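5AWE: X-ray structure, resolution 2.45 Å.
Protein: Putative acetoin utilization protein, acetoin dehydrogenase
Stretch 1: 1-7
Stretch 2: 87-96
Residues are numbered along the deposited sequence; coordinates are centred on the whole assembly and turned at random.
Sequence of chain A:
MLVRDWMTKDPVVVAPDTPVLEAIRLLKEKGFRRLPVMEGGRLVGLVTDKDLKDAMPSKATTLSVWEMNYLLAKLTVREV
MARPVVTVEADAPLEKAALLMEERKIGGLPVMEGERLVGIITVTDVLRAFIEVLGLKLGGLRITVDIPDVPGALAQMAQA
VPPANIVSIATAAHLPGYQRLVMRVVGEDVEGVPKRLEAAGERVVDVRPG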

# COMPACT_ATOMS: atom_id res chain seq x y z
N MSE A 1 17.81 -38.23 -21.52
CA MSE A 1 17.57 -36.83 -21.07
C MSE A 1 16.16 -36.43 -21.45
O MSE A 1 15.91 -35.97 -22.57
CB MSE A 1 18.56 -35.87 -21.73
CG MSE A 1 20.01 -36.29 -21.64
SE MSE A 1 21.04 -35.23 -22.65
CE MSE A 1 20.57 -33.62 -22.02
N LEU A 2 15.23 -36.60 -20.52
CA LEU A 2 13.85 -36.23 -20.75
C LEU A 2 13.43 -35.13 -19.77
O LEU A 2 14.07 -34.94 -18.74
CB LEU A 2 12.96 -37.45 -20.57
CG LEU A 2 13.29 -38.62 -21.50
CD1 LEU A 2 12.29 -39.75 -21.26
CD2 LEU A 2 13.23 -38.16 -22.95
N VAL A 3 12.37 -34.40 -20.10
CA VAL A 3 11.80 -33.43 -19.17
C VAL A 3 11.38 -34.13 -17.88
O VAL A 3 11.66 -33.65 -16.78
CB VAL A 3 10.59 -32.73 -19.80
CG1 VAL A 3 9.96 -31.77 -18.80
CG2 VAL A 3 11.02 -31.99 -21.06
N ARG A 4 10.73 -35.29 -18.03
CA ARG A 4 10.38 -36.17 -16.91
C ARG A 4 11.46 -36.28 -15.85
O ARG A 4 11.16 -36.25 -14.66
CB ARG A 4 10.06 -37.58 -17.41
CG ARG A 4 8.75 -37.72 -18.16
CD ARG A 4 8.29 -39.18 -18.25
NE ARG A 4 7.06 -39.28 -19.03
CZ ARG A 4 5.84 -39.05 -18.55
NH1 ARG A 4 5.67 -38.71 -17.28
NH2 ARG A 4 4.78 -39.15 -19.35
N ASP A 5 12.71 -36.44 -16.27
CA ASP A 5 13.77 -36.80 -15.33
C ASP A 5 14.21 -35.62 -14.48
O ASP A 5 14.98 -35.80 -13.53
CB ASP A 5 14.99 -37.35 -16.07
CG ASP A 5 14.64 -38.46 -17.02
OD1 ASP A 5 13.78 -39.30 -16.65
OD2 ASP A 5 15.21 -38.50 -18.13
N TRP A 6 13.73 -34.43 -14.83
CA TRP A 6 14.21 -33.25 -14.13
C TRP A 6 13.10 -32.35 -13.60
O TRP A 6 13.35 -31.45 -12.79
CB TRP A 6 15.15 -32.47 -15.05
CG TRP A 6 16.27 -33.33 -15.54
CD1 TRP A 6 16.29 -34.10 -16.67
CD2 TRP A 6 17.51 -33.58 -14.86
NE1 TRP A 6 17.46 -34.81 -16.74
CE2 TRP A 6 18.23 -34.51 -15.64
CE3 TRP A 6 18.07 -33.10 -13.68
CZ2 TRP A 6 19.49 -34.98 -15.27
CZ3 TRP A 6 19.33 -33.57 -13.31
CH2 TRP A 6 20.02 -34.50 -14.10
N MSE A 7 11.87 -32.61 -14.04
CA MSE A 7 10.73 -31.80 -13.60
C MSE A 7 10.41 -32.03 -12.12
O MSE A 7 10.73 -33.07 -11.56
CB MSE A 7 9.49 -32.13 -14.43
CG MSE A 7 8.84 -33.46 -14.11
SE MSE A 7 7.51 -33.83 -15.26
CE MSE A 7 6.71 -35.16 -14.36
N THR A 87 4.24 -24.81 -23.13
CA THR A 87 4.47 -26.02 -22.35
C THR A 87 5.43 -26.97 -23.07
O THR A 87 5.77 -26.77 -24.23
CB THR A 87 3.15 -26.75 -22.11
OG1 THR A 87 2.62 -27.21 -23.36
CG2 THR A 87 2.16 -25.80 -21.47
N VAL A 88 5.89 -28.00 -22.35
CA VAL A 88 6.63 -29.11 -22.94
C VAL A 88 6.02 -30.43 -22.52
O VAL A 88 5.44 -30.55 -21.44
CB VAL A 88 8.11 -29.13 -22.49
CG1 VAL A 88 8.99 -28.52 -23.56
CG2 VAL A 88 8.26 -28.39 -21.18
N GLU A 89 6.17 -31.44 -23.38
CA GLU A 89 5.70 -32.78 -23.07
C GLU A 89 6.68 -33.45 -22.11
O GLU A 89 7.89 -33.25 -22.22
CB GLU A 89 5.58 -33.61 -24.35
CG GLU A 89 5.25 -32.79 -25.59
CD GLU A 89 6.48 -32.12 -26.19
OE1 GLU A 89 7.27 -32.81 -26.87
OE2 GLU A 89 6.67 -30.90 -25.97
N ALA A 90 6.16 -34.22 -21.17
CA ALA A 90 7.00 -34.92 -20.21
C ALA A 90 8.08 -35.74 -20.92
O ALA A 90 9.23 -35.80 -20.47
CB ALA A 90 6.14 -35.83 -19.34
N ASP A 91 7.71 -36.37 -22.04
CA ASP A 91 8.59 -37.30 -22.73
C ASP A 91 9.50 -36.61 -23.72
O ASP A 91 10.17 -37.26 -24.51
CB ASP A 91 7.78 -38.36 -23.47
CG ASP A 91 7.01 -37.79 -24.64
OD1 ASP A 91 7.61 -37.04 -25.45
OD2 ASP A 91 5.80 -38.08 -24.77
N ALA A 92 9.52 -35.28 -23.70
CA ALA A 92 10.36 -34.53 -24.62
C ALA A 92 11.81 -34.52 -24.15
O ALA A 92 12.10 -34.75 -22.97
CB ALA A 92 9.85 -33.11 -24.73
N PRO A 93 12.75 -34.29 -25.08
CA PRO A 93 14.15 -34.27 -24.64
C PRO A 93 14.36 -33.04 -23.75
O PRO A 93 13.76 -31.99 -23.98
CB PRO A 93 14.95 -34.19 -25.94
CG PRO A 93 13.99 -33.70 -26.97
CD PRO A 93 12.62 -34.16 -26.55
N LEU A 94 15.19 -33.19 -22.73
CA LEU A 94 15.46 -32.11 -21.81
C LEU A 94 15.76 -30.83 -22.60
O LEU A 94 15.24 -29.76 -22.25
CB LEU A 94 16.64 -32.50 -20.90
CG LEU A 94 17.06 -31.57 -19.75
CD1 LEU A 94 17.89 -30.41 -20.30
CD2 LEU A 94 15.82 -31.07 -19.00
N GLU A 95 16.54 -30.94 -23.68
CA GLU A 95 17.01 -29.78 -24.45
C GLU A 95 15.87 -28.92 -25.03
O GLU A 95 16.06 -27.73 -25.30
CB GLU A 95 17.93 -30.22 -25.60
CG GLU A 95 19.12 -31.07 -25.19
CD GLU A 95 18.85 -32.56 -25.36
OE1 GLU A 95 19.38 -33.16 -26.31
OE2 GLU A 95 18.12 -33.15 -24.53
N LYS A 96 14.70 -29.52 -25.21
CA LYS A 96 13.56 -28.79 -25.75
C LYS A 96 13.11 -27.73 -24.75
O LYS A 96 12.76 -26.61 -25.13
CB LYS A 96 12.41 -29.76 -26.04
CG LYS A 96 11.47 -29.28 -27.13
CD LYS A 96 10.19 -30.11 -27.15
CE LYS A 96 9.44 -29.99 -28.48
NZ LYS A 96 9.89 -31.04 -29.44

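The residues that touch are at least 85 apart in sequence, and the two stretches meet through backbone hydrogen bonds and packed side chains, with a single beta bridge that pairs Leu-2 with Pro-93. Thr-87 stays out of reach, and contact begins at Val-88, a buried strand residue whose CB lies 4.3 Å from CG2 of Val-3; two branched aliphatic side chains pack here without polar groups to satisfy.

Glu-89 opens a type I turn that closes at Ala-92, with Ala-92 N bonded to Glu-89 O at 3.0 Å. The turn leaves the carbonyl of Ala-90 free to accept a hydrogen bond from the other stretch: Arg-4 N donates to Ala-90 O at 2.9 Å. The small methyl of Ala-90 suits this crowded spot, for the guanidinium lies with one face over it, Arg-4 CZ being 3.3 Å from Ala-90 CB. A flat, delocalised group can cover a methyl in this way while its NH1 and NH2 bond elsewhere in the structure. At Asp-91, Leu-2 CD2 rests 3.6 Å from Asp-91 O, a van der Waals contact, while the carboxylate can stay in solvent because the residue is exposed.

Val-3 N donates to Ala-92 O at 2.9 Å, and Leu-2 CA adds a CA-H...O contact of 3.2 Å to Ala-92 O. Pro-93 has no amide hydrogen to donate, but its CA makes a similar contact, 3.2 Å from Met-1 O. Met-1 O also accepts a hydrogen bond from Leu-94 N at 2.9 Å; this bond and that of Val-3 flank the Leu-2 and Pro-93 pair and make the bridge.

Leu-94 has a long branched side chain that reaches two partners: its CB lies 4.0 Å from Met-1 CB, and its CD2 3.9 Å from CD1 of the buried Trp-6. Glu-95 turns its end nearer, bringing OE2 to 3.5 Å from CE of selenomethionine Met-1; both carboxylate oxygens are hydrogen-bonded elsewhere in the structure, so OE2 needs no polar partner here. The side chain of Lys-96 leads away.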